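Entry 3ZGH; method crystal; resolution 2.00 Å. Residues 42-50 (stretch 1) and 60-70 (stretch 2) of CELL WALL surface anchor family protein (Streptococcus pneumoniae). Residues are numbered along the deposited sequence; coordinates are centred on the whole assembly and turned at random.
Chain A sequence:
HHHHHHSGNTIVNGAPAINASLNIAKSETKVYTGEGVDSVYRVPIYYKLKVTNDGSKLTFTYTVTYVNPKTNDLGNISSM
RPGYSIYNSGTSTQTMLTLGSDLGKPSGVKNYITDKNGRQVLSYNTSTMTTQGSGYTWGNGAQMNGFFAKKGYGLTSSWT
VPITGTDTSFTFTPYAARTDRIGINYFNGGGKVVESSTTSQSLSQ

Stretch 1 42-50: RVPIYYKLK
Stretch 2 (60-70) FTYTVTYVNPK

What holds the two strands together? The strand leading to Lys50 and the strand Phe60 to Thr65 run antiparallel, their axes 4.7 Å apart at 174°, with extended backbones, phi mostly -104° to -134° and psi 116° to 161°, with Pro44 at phi -70° and Thr65 at -160/157. Three hydrogen-bonded pairs form reciprocal rings: Tyr46 N to Thr65 O 2.8 Å and Thr65 N to Tyr46 O 3.0 Å; Lys48 N to Thr63 O and Thr63 N to Lys48 O, both 2.9 Å; Lys50 N to Thr61 O 2.8 Å and Thr61 N to Lys50 O 2.9 Å. Between them lie the non-hydrogen-bonded pairs Tyr47-Val64 and Leu49-Tyr62, where the CA atoms close to 4.4 and 4.5 Å. There CA-H groups face carbonyls, as in Tyr47 CA to Thr63 O at 3.1 Å.

Where do water and local hydrogen bonds extend this polar network? Beyond the last ring toward Tyr66, one water donates to both Pro44 O and Tyr66 O, 2.8 Å from each. Another accepts from Lys48 NZ at 3.1 Å and donates to Pro69 O at 2.8 Å. A third joins Lys50 O (3.1 Å) to Thr61 OG1 (2.7 Å). Val67 N donates to Thr65 OG1 at 3.0 Å.

How does Tyr46 pack? On the face shared with Lys48, Lys50 and the threonines, its m rotamer (chi2 -90°) lays the ring against Asn68 and Pro69. Asn68 CA sits over one ring face, 3.7 Å from the centroid, and Pro69 CD approaches Tyr46 CG to 3.6 Å.

What fills the other face? Leu49 (t, p) places CD1 3.8 Å from Tyr62 CB. The backbone of Tyr47 brings its CB to 4.0 Å from Tyr62 CE1, and the p rotamer leads the ring end away from the other stretch. Ile45 (t, t) reaches Val64 CG1 with CD1 at 3.7 Å. Tyr66 (m, chi2 -92°) starts away but its ring returns, so Ile45 CG1 lies over its face, 4.2 Å from the centroid.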

ATOM      1  N   ARG A  42       0.260  17.570 -10.542  1.00 37.94           N
ATOM      2  CA  ARG A  42      -1.151  17.982 -10.418  1.00 36.51           C
ATOM      3  C   ARG A  42      -2.050  16.985 -11.136  1.00 34.91           C
ATOM      4  O   ARG A  42      -2.878  17.345 -11.982  1.00 37.30           O
ATOM      5  CB  ARG A  42      -1.346  19.406 -10.943  1.00 39.82           C
ATOM      6  CG  ARG A  42      -0.404  20.401 -10.273  1.00 50.79           C
ATOM      7  CD  ARG A  42      -0.755  21.867 -10.547  1.00 67.03           C
ATOM      8  NE  ARG A  42      -0.746  22.633  -9.302  1.00 81.41           N
ATOM      9  CZ  ARG A  42      -1.820  23.160  -8.711  1.00 92.12           C
ATOM     10  NH1 ARG A  42      -3.029  23.053  -9.252  1.00 95.43           N
ATOM     11  NH2 ARG A  42      -1.679  23.824  -7.570  1.00 96.80           N
ATOM     12  N   VAL A  43      -1.867  15.711 -10.792  1.00 32.53           N
ATOM     13  CA  VAL A  43      -2.663  14.646 -11.356  1.00 31.56           C
ATOM     14  C   VAL A  43      -3.074  13.774 -10.185  1.00 31.87           C
ATOM     15  O   VAL A  43      -2.448  13.831  -9.122  1.00 33.12           O
ATOM     16  CB  VAL A  43      -1.849  13.793 -12.369  1.00 38.54           C
ATOM     17  CG1 VAL A  43      -1.519  14.586 -13.627  1.00 40.85           C
ATOM     18  CG2 VAL A  43      -0.559  13.255 -11.724  1.00 36.16           C
ATOM     19  N   PRO A  44      -4.113  12.962 -10.362  1.00 31.32           N
ATOM     20  CA  PRO A  44      -4.462  12.031  -9.285  1.00 30.38           C
ATOM     21  C   PRO A  44      -3.428  10.934  -9.141  1.00 28.42           C
ATOM     22  O   PRO A  44      -2.767  10.573 -10.110  1.00 29.13           O
ATOM     23  CB  PRO A  44      -5.785  11.406  -9.756  1.00 30.81           C
ATOM     24  CG  PRO A  44      -6.342  12.386 -10.763  1.00 33.65           C
ATOM     25  CD  PRO A  44      -5.110  12.972 -11.445  1.00 33.89           C
ATOM     26  N   ILE A  45      -3.318  10.394  -7.940  1.00 26.43           N
ATOM     27  CA  ILE A  45      -2.548   9.178  -7.709  1.00 25.08           C
ATOM     28  C   ILE A  45      -3.494   8.307  -6.899  1.00 25.20           C
ATOM     29  O   ILE A  45      -4.337   8.846  -6.153  1.00 26.48           O
ATOM     30  CB  ILE A  45      -1.215   9.484  -6.988  1.00 24.23           C
ATOM     31  CG1 ILE A  45      -0.336   8.224  -6.876  1.00 25.10           C
ATOM     32  CG2 ILE A  45      -1.447  10.081  -5.594  1.00 24.81           C
ATOM     33  CD1 ILE A  45       1.095   8.567  -6.451  1.00 27.41           C
ATOM     34  N   TYR A  46      -3.394   6.991  -7.066  1.00 23.78           N
ATOM     35  CA  TYR A  46      -4.344   6.075  -6.467  1.00 23.83           C
ATOM     36  C   TYR A  46      -3.652   5.028  -5.617  1.00 23.59           C
ATOM     37  O   TYR A  46      -2.436   4.764  -5.798  1.00 24.40           O
ATOM     38  CB  TYR A  46      -5.149   5.366  -7.560  1.00 22.03           C
ATOM     39  CG  TYR A  46      -5.827   6.327  -8.511  1.00 24.69           C
ATOM     40  CD1 TYR A  46      -7.105   6.789  -8.247  1.00 27.11           C
ATOM     41  CD2 TYR A  46      -5.171   6.804  -9.671  1.00 25.96           C
ATOM     42  CE1 TYR A  46      -7.760   7.687  -9.107  1.00 28.75           C
ATOM     43  CE2 TYR A  46      -5.814   7.721 -10.538  1.00 28.66           C
ATOM     44  CZ  TYR A  46      -7.126   8.135 -10.243  1.00 29.67           C
ATOM     45  OH  TYR A  46      -7.794   9.025 -11.057  1.00 30.24           O
ATOM     46  N   TYR A  47      -4.412   4.433  -4.687  1.00 22.47           N
ATOM     47  CA  TYR A  47      -3.955   3.189  -4.070  1.00 21.30           C
ATOM     48  C   TYR A  47      -5.048   2.139  -4.122  1.00 21.23           C
ATOM     49  O   TYR A  47      -6.260   2.435  -4.299  1.00 24.56           O
ATOM     50  CB  TYR A  47      -3.492   3.367  -2.623  1.00 22.97           C
ATOM     51  CG  TYR A  47      -4.638   3.539  -1.643  1.00 25.70           C
ATOM     52  CD1 TYR A  47      -5.265   2.425  -1.073  1.00 29.98           C
ATOM     53  CD2 TYR A  47      -5.127   4.803  -1.332  1.00 26.29           C
ATOM     54  CE1 TYR A  47      -6.345   2.582  -0.217  1.00 33.49           C
ATOM     55  CE2 TYR A  47      -6.187   4.972  -0.451  1.00 31.08           C
ATOM     56  CZ  TYR A  47      -6.794   3.847   0.095  1.00 34.84           C
ATOM     57  OH  TYR A  47      -7.853   3.997   0.957  1.00 37.81           O
ATOM     58  N   LYS A  48      -4.589   0.895  -4.004  1.00 21.88           N
ATOM     59  CA  LYS A  48      -5.464  -0.235  -3.826  1.00 22.67           C
ATOM     60  C   LYS A  48      -4.900  -1.022  -2.638  1.00 23.88           C
ATOM     61  O   LYS A  48      -3.678  -1.194  -2.519  1.00 24.98           O
ATOM     62  CB  LYS A  48      -5.493  -1.083  -5.082  1.00 25.28           C
ATOM     63  CG  LYS A  48      -6.326  -2.367  -4.937  1.00 29.52           C
ATOM     64  CD  LYS A  48      -6.268  -3.251  -6.214  1.00 56.27           C
ATOM     65  CE  LYS A  48      -7.062  -2.633  -7.356  1.00 65.57           C
ATOM     66  NZ  LYS A  48      -7.062  -3.452  -8.620  1.00 74.21           N
ATOM     67  N   LEU A  49      -5.787  -1.477  -1.755  1.00 23.57           N
ATOM     68  CA  LEU A  49      -5.388  -2.351  -0.672  1.00 22.93           C
ATOM     69  C   LEU A  49      -6.324  -3.564  -0.724  1.00 22.41           C
ATOM     70  O   LEU A  49      -7.567  -3.424  -0.569  1.00 24.28           O
ATOM     71  CB  LEU A  49      -5.505  -1.642   0.674  1.00 22.14           C
ATOM     72  CG  LEU A  49      -5.079  -2.529   1.849  1.00 23.26           C
ATOM     73  CD1 LEU A  49      -3.557  -2.639   1.940  1.00 23.45           C
ATOM     74  CD2 LEU A  49      -5.663  -1.996   3.165  1.00 24.91           C
ATOM     75  N   LYS A  50      -5.744  -4.733  -0.985  1.00 21.06           N
ATOM     76  CA  LYS A  50      -6.496  -5.968  -0.974  1.00 22.19           C
ATOM     77  C   LYS A  50      -6.154  -6.703   0.321  1.00 21.74           C
ATOM     78  O   LYS A  50      -4.977  -6.851   0.647  1.00 23.95           O
ATOM     79  CB  LYS A  50      -6.098  -6.798  -2.190  1.00 22.43           C
ATOM     80  CG  LYS A  50      -6.783  -8.187  -2.271  1.00 29.18           C
ATOM     81  CD  LYS A  50      -6.304  -8.907  -3.551  1.00 41.44           C
ATOM     82  CE  LYS A  50      -6.719 -10.380  -3.564  1.00 57.42           C
ATOM     83  NZ  LYS A  50      -5.977 -11.189  -4.604  1.00 69.02           N
ATOM     84  N   PHE A  60      -2.121  -8.895   3.072  1.00 23.33           N
ATOM     85  CA  PHE A  60      -2.300  -7.528   2.602  1.00 22.10           C
ATOM     86  C   PHE A  60      -1.509  -7.334   1.305  1.00 23.81           C
ATOM     87  O   PHE A  60      -0.323  -7.730   1.231  1.00 25.45           O
ATOM     88  CB  PHE A  60      -1.738  -6.549   3.648  1.00 21.64           C
ATOM     89  CG  PHE A  60      -2.552  -6.419   4.904  1.00 24.45           C
ATOM     90  CD1 PHE A  60      -3.420  -5.356   5.068  1.00 26.34           C
ATOM     91  CD2 PHE A  60      -2.419  -7.333   5.948  1.00 24.78           C
ATOM     92  CE1 PHE A  60      -4.180  -5.217   6.255  1.00 26.37           C
ATOM     93  CE2 PHE A  60      -3.118  -7.172   7.135  1.00 26.00           C
ATOM     94  CZ  PHE A  60      -4.022  -6.128   7.277  1.00 26.58           C
ATOM     95  N   THR A  61      -2.127  -6.703   0.301  1.00 24.42           N
ATOM     96  CA  THR A  61      -1.433  -6.326  -0.937  1.00 23.14           C
ATOM     97  C   THR A  61      -1.794  -4.861  -1.220  1.00 24.02           C
ATOM     98  O   THR A  61      -2.965  -4.522  -1.455  1.00 26.20           O
ATOM     99  CB  THR A  61      -1.832  -7.211  -2.142  1.00 24.17           C
ATOM    100  OG1 THR A  61      -1.629  -8.590  -1.820  1.00 26.83           O
ATOM    101  CG2 THR A  61      -0.967  -6.882  -3.397  1.00 28.73           C
ATOM    102  N   TYR A  62      -0.778  -4.011  -1.178  1.00 24.56           N
ATOM    103  CA  TYR A  62      -0.924  -2.572  -1.239  1.00 23.31           C
ATOM    104  C   TYR A  62      -0.196  -2.008  -2.446  1.00 21.65           C
ATOM    105  O   TYR A  62       1.011  -2.186  -2.560  1.00 25.30           O
ATOM    106  CB  TYR A  62      -0.304  -2.019   0.045  1.00 23.81           C
ATOM    107  CG  TYR A  62      -0.017  -0.536   0.070  1.00 25.28           C
ATOM    108  CD1 TYR A  62      -0.999   0.394  -0.214  1.00 26.52           C
ATOM    109  CD2 TYR A  62       1.245  -0.067   0.450  1.00 27.62           C
ATOM    110  CE1 TYR A  62      -0.724   1.762  -0.155  1.00 29.49           C
ATOM    111  CE2 TYR A  62       1.519   1.260   0.510  1.00 28.29           C
ATOM    112  CZ  TYR A  62       0.544   2.168   0.209  1.00 29.75           C
ATOM    113  OH  TYR A  62       0.871   3.489   0.302  1.00 32.36           O
ATOM    114  N   THR A  63      -0.908  -1.310  -3.319  1.00 22.35           N
ATOM    115  CA  THR A  63      -0.351  -0.822  -4.578  1.00 23.45           C
ATOM    116  C   THR A  63      -0.603   0.672  -4.684  1.00 23.96           C
ATOM    117  O   THR A  63      -1.719   1.120  -4.433  1.00 27.36           O
ATOM    118  CB  THR A  63      -1.002  -1.503  -5.801  1.00 24.08           C
ATOM    119  OG1 THR A  63      -0.748  -2.896  -5.763  1.00 26.51           O
ATOM    120  CG2 THR A  63      -0.447  -0.950  -7.136  1.00 22.48           C
ATOM    121  N   VAL A  64       0.428   1.431  -5.039  1.00 22.84           N
ATOM    122  CA  VAL A  64       0.269   2.841  -5.369  1.00 22.23           C
ATOM    123  C   VAL A  64       0.539   2.984  -6.860  1.00 22.15           C
ATOM    124  O   VAL A  64       1.492   2.407  -7.371  1.00 23.61           O
ATOM    125  CB  VAL A  64       1.248   3.690  -4.542  1.00 24.25           C
ATOM    126  CG1 VAL A  64       1.372   5.130  -5.107  1.00 27.69           C
ATOM    127  CG2 VAL A  64       0.794   3.715  -3.090  1.00 25.89           C
ATOM    128  N   THR A  65      -0.306   3.723  -7.570  1.00 24.23           N
ATOM    129  CA  THR A  65      -0.221   3.786  -9.017  1.00 24.54           C
ATOM    130  C   THR A  65      -0.932   5.022  -9.560  1.00 25.19           C
ATOM    131  O   THR A  65      -1.833   5.569  -8.901  1.00 25.11           O
ATOM    132  CB  THR A  65      -0.866   2.522  -9.650  1.00 25.06           C
ATOM    133  OG1 THR A  65      -0.866   2.638 -11.076  1.00 25.76           O
ATOM    134  CG2 THR A  65      -2.305   2.290  -9.154  1.00 23.35           C
ATOM    135  N   TYR A  66      -0.546   5.443 -10.768  1.00 23.94           N
ATOM    136  CA  TYR A  66      -1.243   6.514 -11.444  1.00 25.08           C
ATOM    137  C   TYR A  66      -2.397   6.014 -12.297  1.00 27.02           C
ATOM    138  O   TYR A  66      -3.104   6.820 -12.907  1.00 27.13           O
ATOM    139  CB  TYR A  66      -0.266   7.366 -12.283  1.00 26.10           C
ATOM    140  CG  TYR A  66       0.698   8.119 -11.397  1.00 27.80           C
ATOM    141  CD1 TYR A  66       0.404   9.421 -10.957  1.00 28.01           C
ATOM    142  CD2 TYR A  66       1.885   7.516 -10.955  1.00 28.89           C
ATOM    143  CE1 TYR A  66       1.270  10.089 -10.125  1.00 27.71           C
ATOM    144  CE2 TYR A  66       2.743   8.170 -10.127  1.00 28.35           C
ATOM    145  CZ  TYR A  66       2.440   9.456  -9.713  1.00 28.57           C
ATOM    146  OH  TYR A  66       3.337  10.116  -8.904  1.00 29.58           O
ATOM    147  N   VAL A  67      -2.603   4.695 -12.331  1.00 27.20           N
ATOM    148  CA  VAL A  67      -3.730   4.099 -13.054  1.00 26.67           C
ATOM    149  C   VAL A  67      -4.970   4.081 -12.144  1.00 26.15           C
ATOM    150  O   VAL A  67      -4.927   3.561 -11.026  1.00 25.64           O
ATOM    151  CB  VAL A  67      -3.415   2.636 -13.489  1.00 26.85           C
ATOM    152  CG1 VAL A  67      -4.634   1.979 -14.211  1.00 29.25           C
ATOM    153  CG2 VAL A  67      -2.178   2.602 -14.409  1.00 25.96           C
ATOM    154  N   ASN A  68      -6.053   4.681 -12.617  1.00 26.10           N
ATOM    155  CA  ASN A  68      -7.306   4.690 -11.875  1.00 26.63           C
ATOM    156  C   ASN A  68      -7.871   3.269 -11.766  1.00 27.20           C
ATOM    157  O   ASN A  68      -8.209   2.664 -12.782  1.00 28.27           O
ATOM    158  CB  ASN A  68      -8.334   5.580 -12.599  1.00 27.91           C
ATOM    159  CG  ASN A  68      -9.624   5.740 -11.779  1.00 29.64           C
ATOM    160  OD1 ASN A  68      -9.980   4.854 -10.981  1.00 30.16           O
ATOM    161  ND2 ASN A  68     -10.270   6.895 -11.904  1.00 29.72           N
ATOM    162  N   PRO A  69      -7.982   2.724 -10.548  1.00 28.11           N
ATOM    163  CA  PRO A  69      -8.390   1.314 -10.480  1.00 29.78           C
ATOM    164  C   PRO A  69      -9.806   1.089 -10.983  1.00 34.05           C
ATOM    165  O   PRO A  69     -10.174  -0.039 -11.312  1.00 36.33           O
ATOM    166  CB  PRO A  69      -8.331   0.982  -8.989  1.00 31.27           C
ATOM    167  CG  PRO A  69      -7.484   2.065  -8.350  1.00 32.62           C
ATOM    168  CD  PRO A  69      -7.641   3.295  -9.230  1.00 31.04           C
ATOM    169  N   LYS A  70     -10.615   2.142 -11.046  1.00 34.35           N
ATOM    170  CA  LYS A  70     -12.010   1.976 -11.469  1.00 35.02           C
ATOM    171  C   LYS A  70     -12.111   1.690 -12.968  1.00 37.34           C
ATOM    172  O   LYS A  70     -12.993   0.964 -13.415  1.00 40.21           O
ATOM    173  CB  LYS A  70     -12.811   3.239 -11.115  1.00 35.84           C
ATOM    174  CG  LYS A  70     -14.216   3.303 -11.731  1.00 41.10           C
ATOM    175  CD  LYS A  70     -15.161   2.380 -11.040  1.00 43.30           C
ATOM    176  CE  LYS A  70     -16.595   2.546 -11.617  1.00 68.20           C
ATOM    177  NZ  LYS A  70     -17.493   1.438 -11.153  1.00 66.27           N
TER
HETATM  178  O   HOH W   1      -3.460   9.608 -12.606  1.00 29.32           O
HETATM  179  O   HOH W   2      -8.760  -2.456 -11.062  1.00 59.63           O
HETATM  180  O   HOH W   3      -3.814  -9.470  -0.466  1.00 25.22           O